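Local structure of extracellular solute-binding protein family 1 (Alicyclobacillus acidocaldarius subsp. acidocaldarius, 4OVJ) at residues 136-148 / 255-267. The protein probably binds a solute, perhaps a sugar, outside the cell and delivers it to an ABC-type membrane transporter. Sequence-based numbering, arbitrary orientation.
Sequences LNNYAVIYDEAAF and DAELTWVNYVVSL. With SO4 (sulfate ion), chain B.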
loop_
_atom_site.group_PDB
_atom_site.type_symbol
_atom_site.label_atom_id
_atom_site.label_comp_id
_atom_site.label_asym_id
_atom_site.label_seq_id
_atom_site.Cartn_x
_atom_site.Cartn_y
_atom_site.Cartn_z
ATOM N N LEU A 136 1.546 -6.559 -1.619
ATOM C CA LEU A 136 0.573 -5.526 -1.929
ATOM C C LEU A 136 -0.157 -4.989 -0.699
ATOM O O LEU A 136 -0.282 -5.669 0.314
ATOM C CB LEU A 136 -0.484 -6.115 -2.853
ATOM C CG LEU A 136 0.017 -6.798 -4.124
ATOM C CD1 LEU A 136 -1.160 -7.328 -4.930
ATOM C CD2 LEU A 136 0.838 -5.828 -4.965
ATOM N N ASN A 137 -0.654 -3.763 -0.824
ATOM C CA ASN A 137 -1.598 -3.199 0.119
ATOM C C ASN A 137 -2.524 -2.253 -0.642
ATOM O O ASN A 137 -2.178 -1.744 -1.699
ATOM C CB ASN A 137 -0.848 -2.460 1.215
ATOM C CG ASN A 137 -1.590 -2.400 2.543
ATOM O OD1 ASN A 137 -2.762 -2.776 2.680
ATOM N ND2 ASN A 137 -0.876 -1.923 3.551
ATOM N N ASN A 138 -3.703 -2.007 -0.103
ATOM C CA ASN A 138 -4.574 -0.983 -0.650
ATOM C C ASN A 138 -5.590 -0.543 0.392
ATOM O O ASN A 138 -5.754 -1.187 1.421
ATOM C CB ASN A 138 -5.273 -1.479 -1.919
ATOM C CG ASN A 138 -6.098 -2.725 -1.692
ATOM O OD1 ASN A 138 -5.624 -3.841 -1.909
ATOM N ND2 ASN A 138 -7.353 -2.548 -1.269
ATOM N N TYR A 139 -6.255 0.569 0.119
ATOM C CA TYR A 139 -7.289 1.068 1.007
ATOM C C TYR A 139 -8.524 0.179 0.994
ATOM O O TYR A 139 -8.870 -0.428 -0.022
ATOM C CB TYR A 139 -7.684 2.488 0.608
ATOM C CG TYR A 139 -6.753 3.550 1.151
ATOM C CD1 TYR A 139 -6.554 3.683 2.516
ATOM C CD2 TYR A 139 -6.115 4.457 0.299
ATOM C CE1 TYR A 139 -5.719 4.665 3.032
ATOM C CE2 TYR A 139 -5.282 5.441 0.809
ATOM C CZ TYR A 139 -5.095 5.537 2.177
ATOM O OH TYR A 139 -4.272 6.498 2.700
ATOM N N ALA A 140 -9.182 0.118 2.140
ATOM C CA ALA A 140 -10.467 -0.550 2.284
ATOM C C ALA A 140 -11.254 0.179 3.357
ATOM O O ALA A 140 -10.678 0.868 4.197
ATOM C CB ALA A 140 -10.256 -1.985 2.714
ATOM N N VAL A 141 -12.567 0.027 3.308
ATOM C CA VAL A 141 -13.415 0.344 4.444
ATOM C C VAL A 141 -13.533 -0.921 5.273
ATOM O O VAL A 141 -13.963 -1.956 4.781
ATOM C CB VAL A 141 -14.797 0.822 3.993
ATOM C CG1 VAL A 141 -15.705 1.002 5.191
ATOM C CG2 VAL A 141 -14.680 2.114 3.203
ATOM N N ILE A 142 -13.091 -0.825 6.520
ATOM C CA ILE A 142 -13.176 -1.911 7.486
ATOM C C ILE A 142 -14.331 -1.547 8.401
ATOM O O ILE A 142 -14.322 -0.497 9.050
ATOM C CB ILE A 142 -11.883 -2.070 8.297
ATOM C CG1 ILE A 142 -10.670 -2.153 7.359
ATOM C CG2 ILE A 142 -11.983 -3.303 9.179
ATOM C CD1 ILE A 142 -9.340 -2.334 8.047
ATOM N N TYR A 143 -15.351 -2.391 8.435
ATOM C CA TYR A 143 -16.585 -2.019 9.116
ATOM C C TYR A 143 -17.165 -3.146 9.981
ATOM O O TYR A 143 -16.953 -4.332 9.727
ATOM C CB TYR A 143 -17.631 -1.501 8.118
ATOM C CG TYR A 143 -18.172 -2.549 7.171
ATOM C CD1 TYR A 143 -17.480 -2.912 6.022
ATOM C CD2 TYR A 143 -19.378 -3.181 7.426
ATOM C CE1 TYR A 143 -17.974 -3.880 5.160
ATOM C CE2 TYR A 143 -19.877 -4.145 6.573
ATOM C CZ TYR A 143 -19.168 -4.490 5.439
ATOM O OH TYR A 143 -19.648 -5.465 4.611
ATOM N N ASP A 144 -17.877 -2.729 11.022
ATOM C CA ASP A 144 -18.618 -3.630 11.893
ATOM C C ASP A 144 -19.844 -4.135 11.120
ATOM O O ASP A 144 -20.793 -3.381 10.853
ATOM C CB ASP A 144 -19.004 -2.853 13.157
ATOM C CG ASP A 144 -19.838 -3.655 14.145
ATOM O OD1 ASP A 144 -20.586 -4.560 13.749
ATOM O OD2 ASP A 144 -19.787 -3.321 15.340
ATOM N N GLU A 145 -19.799 -5.402 10.734
ATOM C CA GLU A 145 -20.862 -6.002 9.935
ATOM C C GLU A 145 -22.235 -5.841 10.554
ATOM O O GLU A 145 -23.179 -5.423 9.888
ATOM C CB GLU A 145 -20.622 -7.490 9.779
ATOM C CG GLU A 145 -19.711 -7.865 8.661
ATOM C CD GLU A 145 -19.942 -9.305 8.247
ATOM O OE1 GLU A 145 -19.877 -10.184 9.139
ATOM O OE2 GLU A 145 -20.209 -9.545 7.045
ATOM N N ALA A 146 -22.356 -6.206 11.824
ATOM C CA ALA A 146 -23.646 -6.161 12.480
ATOM C C ALA A 146 -24.171 -4.740 12.618
ATOM O O ALA A 146 -25.367 -4.510 12.444
ATOM C CB ALA A 146 -23.594 -6.854 13.839
ATOM N N ALA A 147 -23.292 -3.777 12.886
ATOM C CA ALA A 147 -23.729 -2.391 12.980
ATOM C C ALA A 147 -24.267 -1.868 11.646
ATOM O O ALA A 147 -25.307 -1.227 11.595
ATOM C CB ALA A 147 -22.608 -1.491 13.466
ATOM N N PHE A 148 -23.541 -2.128 10.568
ATOM C CA PHE A 148 -23.944 -1.635 9.258
ATOM C C PHE A 148 -25.166 -2.363 8.708
ATOM O O PHE A 148 -25.926 -1.783 7.945
ATOM C CB PHE A 148 -22.755 -1.632 8.283
ATOM C CG PHE A 148 -21.910 -0.402 8.446
ATOM C CD1 PHE A 148 -21.044 -0.291 9.531
ATOM C CD2 PHE A 148 -22.065 0.678 7.580
ATOM C CE1 PHE A 148 -20.318 0.879 9.742
ATOM C CE2 PHE A 148 -21.339 1.844 7.774
ATOM C CZ PHE A 148 -20.456 1.937 8.854
ATOM N N ASP A 255 -17.715 2.552 14.376
ATOM C CA ASP A 255 -18.076 1.296 13.731
ATOM C C ASP A 255 -17.408 1.037 12.389
ATOM O O ASP A 255 -17.685 0.022 11.762
ATOM C CB ASP A 255 -19.611 1.184 13.643
ATOM C CG ASP A 255 -20.248 0.949 15.022
ATOM O OD1 ASP A 255 -19.519 0.521 15.945
ATOM O OD2 ASP A 255 -21.459 1.184 15.197
ATOM N N ALA A 256 -16.498 1.911 11.965
ATOM C CA ALA A 256 -15.794 1.728 10.686
ATOM C C ALA A 256 -14.584 2.618 10.587
ATOM O O ALA A 256 -14.505 3.649 11.245
ATOM C CB ALA A 256 -16.712 2.019 9.494
ATOM N N GLU A 257 -13.687 2.242 9.690
ATOM C CA GLU A 257 -12.493 3.007 9.421
ATOM C C GLU A 257 -12.039 2.737 7.983
ATOM O O GLU A 257 -12.017 1.584 7.542
ATOM C CB GLU A 257 -11.443 2.561 10.437
ATOM C CG GLU A 257 -10.162 3.316 10.409
ATOM C CD GLU A 257 -9.308 3.034 11.639
ATOM O OE1 GLU A 257 -9.628 2.137 12.494
ATOM O OE2 GLU A 257 -8.319 3.749 11.750
ATOM N N LEU A 258 -11.734 3.811 7.258
ATOM C CA LEU A 258 -11.145 3.763 5.930
ATOM C C LEU A 258 -9.645 3.785 6.141
ATOM O O LEU A 258 -9.098 4.793 6.598
ATOM C CB LEU A 258 -11.572 4.989 5.113
ATOM C CG LEU A 258 -10.793 5.240 3.816
ATOM C CD1 LEU A 258 -11.009 4.085 2.866
ATOM C CD2 LEU A 258 -11.206 6.566 3.192
ATOM N N THR A 259 -8.982 2.666 5.867
ATOM C CA THR A 259 -7.549 2.571 6.119
ATOM C C THR A 259 -6.956 1.471 5.256
ATOM O O THR A 259 -7.649 0.885 4.420
ATOM C CB THR A 259 -7.268 2.295 7.599
ATOM O OG1 THR A 259 -5.850 2.349 7.842
ATOM C CG2 THR A 259 -7.818 0.939 7.997
ATOM N N TRP A 260 -5.673 1.197 5.444
ATOM C CA TRP A 260 -5.030 0.130 4.693
ATOM C C TRP A 260 -5.574 -1.231 5.100
ATOM O O TRP A 260 -5.763 -1.518 6.293
ATOM C CB TRP A 260 -3.521 0.189 4.865
ATOM C CG TRP A 260 -3.007 1.472 4.342
ATOM C CD1 TRP A 260 -2.816 2.643 5.042
ATOM C CD2 TRP A 260 -2.688 1.756 2.982
ATOM N NE1 TRP A 260 -2.377 3.636 4.183
ATOM C CE2 TRP A 260 -2.281 3.112 2.918
ATOM C CE3 TRP A 260 -2.693 0.992 1.807
ATOM C CZ2 TRP A 260 -1.886 3.718 1.724
ATOM C CZ3 TRP A 260 -2.292 1.602 0.613
ATOM C CH2 TRP A 260 -1.895 2.950 0.584
ATOM N N VAL A 261 -5.818 -2.075 4.106
ATOM C CA VAL A 261 -6.499 -3.331 4.348
ATOM C C VAL A 261 -5.730 -4.255 5.299
ATOM O O VAL A 261 -6.344 -5.039 6.016
ATOM C CB VAL A 261 -6.872 -4.044 3.025
ATOM C CG1 VAL A 261 -5.645 -4.640 2.351
ATOM C CG2 VAL A 261 -7.926 -5.103 3.279
ATOM N N ASN A 262 -4.405 -4.118 5.334
ATOM C CA ASN A 262 -3.534 -4.900 6.217
ATOM C C ASN A 262 -3.913 -4.798 7.681
ATOM O O ASN A 262 -3.655 -5.719 8.456
ATOM C CB ASN A 262 -2.056 -4.489 6.042
ATOM C CG ASN A 262 -1.699 -3.177 6.743
ATOM O OD1 ASN A 262 -1.997 -2.091 6.250
ATOM N ND2 ASN A 262 -1.005 -3.273 7.886
ATOM N N TYR A 263 -4.526 -3.678 8.058
ATOM C CA TYR A 263 -4.925 -3.455 9.437
ATOM C C TYR A 263 -6.053 -4.361 9.911
ATOM O O TYR A 263 -6.297 -4.432 11.116
ATOM C CB TYR A 263 -5.321 -1.989 9.673
ATOM C CG TYR A 263 -4.145 -1.063 9.806
ATOM C CD1 TYR A 263 -3.289 -1.156 10.897
ATOM C CD2 TYR A 263 -3.899 -0.078 8.865
ATOM C CE1 TYR A 263 -2.210 -0.306 11.036
ATOM C CE2 TYR A 263 -2.811 0.778 8.993
ATOM C CZ TYR A 263 -1.974 0.654 10.082
ATOM O OH TYR A 263 -0.903 1.498 10.246
ATOM N N VAL A 264 -6.753 -5.051 9.000
ATOM C CA VAL A 264 -7.883 -5.862 9.447
ATOM C C VAL A 264 -7.453 -6.954 10.431
ATOM O O VAL A 264 -8.204 -7.271 11.348
ATOM C CB VAL A 264 -8.727 -6.454 8.292
ATOM C CG1 VAL A 264 -7.968 -7.523 7.542
ATOM C CG2 VAL A 264 -10.042 -7.027 8.825
ATOM N N VAL A 265 -6.255 -7.515 10.262
ATOM C CA VAL A 265 -5.811 -8.583 11.163
ATOM C C VAL A 265 -5.635 -8.028 12.574
ATOM O O VAL A 265 -6.163 -8.588 13.534
ATOM C CB VAL A 265 -4.505 -9.246 10.677
ATOM C CG1 VAL A 265 -3.891 -10.115 11.771
ATOM C CG2 VAL A 265 -4.780 -10.052 9.417
ATOM N N SER A 266 -4.911 -6.917 12.686
ATOM C CA SER A 266 -4.710 -6.247 13.974
ATOM C C SER A 266 -6.024 -5.813 14.608
ATOM O O SER A 266 -6.254 -6.063 15.781
ATOM C CB SER A 266 -3.810 -5.014 13.826
ATOM O OG SER A 266 -2.525 -5.390 13.391
ATOM N N LEU A 267 -6.873 -5.146 13.834
ATOM C CA LEU A 267 -8.155 -4.680 14.354
ATOM C C LEU A 267 -9.002 -5.839 14.834
ATOM O O LEU A 267 -9.571 -5.793 15.916
ATOM C CB LEU A 267 -8.932 -3.890 13.306
ATOM C CG LEU A 267 -8.368 -2.508 13.047
ATOM C CD1 LEU A 267 -8.960 -1.963 11.763
ATOM C CD2 LEU A 267 -8.623 -1.552 14.218
HETATM S S SO4 B . -2.974 6.826 6.051
HETATM O O1 SO4 B . -2.595 8.113 6.667
HETATM O O2 SO4 B . -1.970 6.399 5.043
HETATM O O3 SO4 B . -3.022 5.785 7.098
HETATM O O4 SO4 B . -4.311 6.975 5.440
#
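An antiparallel strand pair of the sheet of this periplasmic-binding-protein fold ends at a sulfate site, where Y139 and W260 stack. Strands 139-144 and 256-260 have axes 4.6 Å apart, and reciprocal backbone hydrogen bonds join A140 to T259 and I142 to E257; D144 N to D255 O and V261 N to N138 O extend the ladder. The Y139 ring lies face to face with the six-membered ring of W260, centroids 4.2 Å apart. Their planes are 26° from parallel. Both rings point a donor at the same sulfate, probably from the crystallisation liquor: Y139 OH reaches O4 at 2.8 Å. W260 NE1 reaches O2 at 2.9 Å, nearly straight at 173°; S184 also binds the ion. N137 CG comes within 3.6 Å of W260 CE3 on the side away from Y139, meeting the ring obliquely. With CG turned away from its own N (chi1 -153°), N137 brings ND2 to N262 OD1 at 2.9 Å, above the N262 carbonyl plane. Replacing W260 by alanine removes the indole, and Y139 would probably lose the ring across its face while the sulfate loses one N-H donor. On the sheet face shared with T259, I142 CD1 packs against T259 CG2 (3.6 Å) and L267 CD1 (3.8 Å), tying strand to helix 263-269. At the far end, D144 OD1 caps helix 145-149 through A147 N, while the carboxylates of D144 and D255 both pair with R273, which probably offsets their mutual repulsion. Two stacked rings thus aim polar donors from their edges at one anion, consistent with a polar or anionic group binding there.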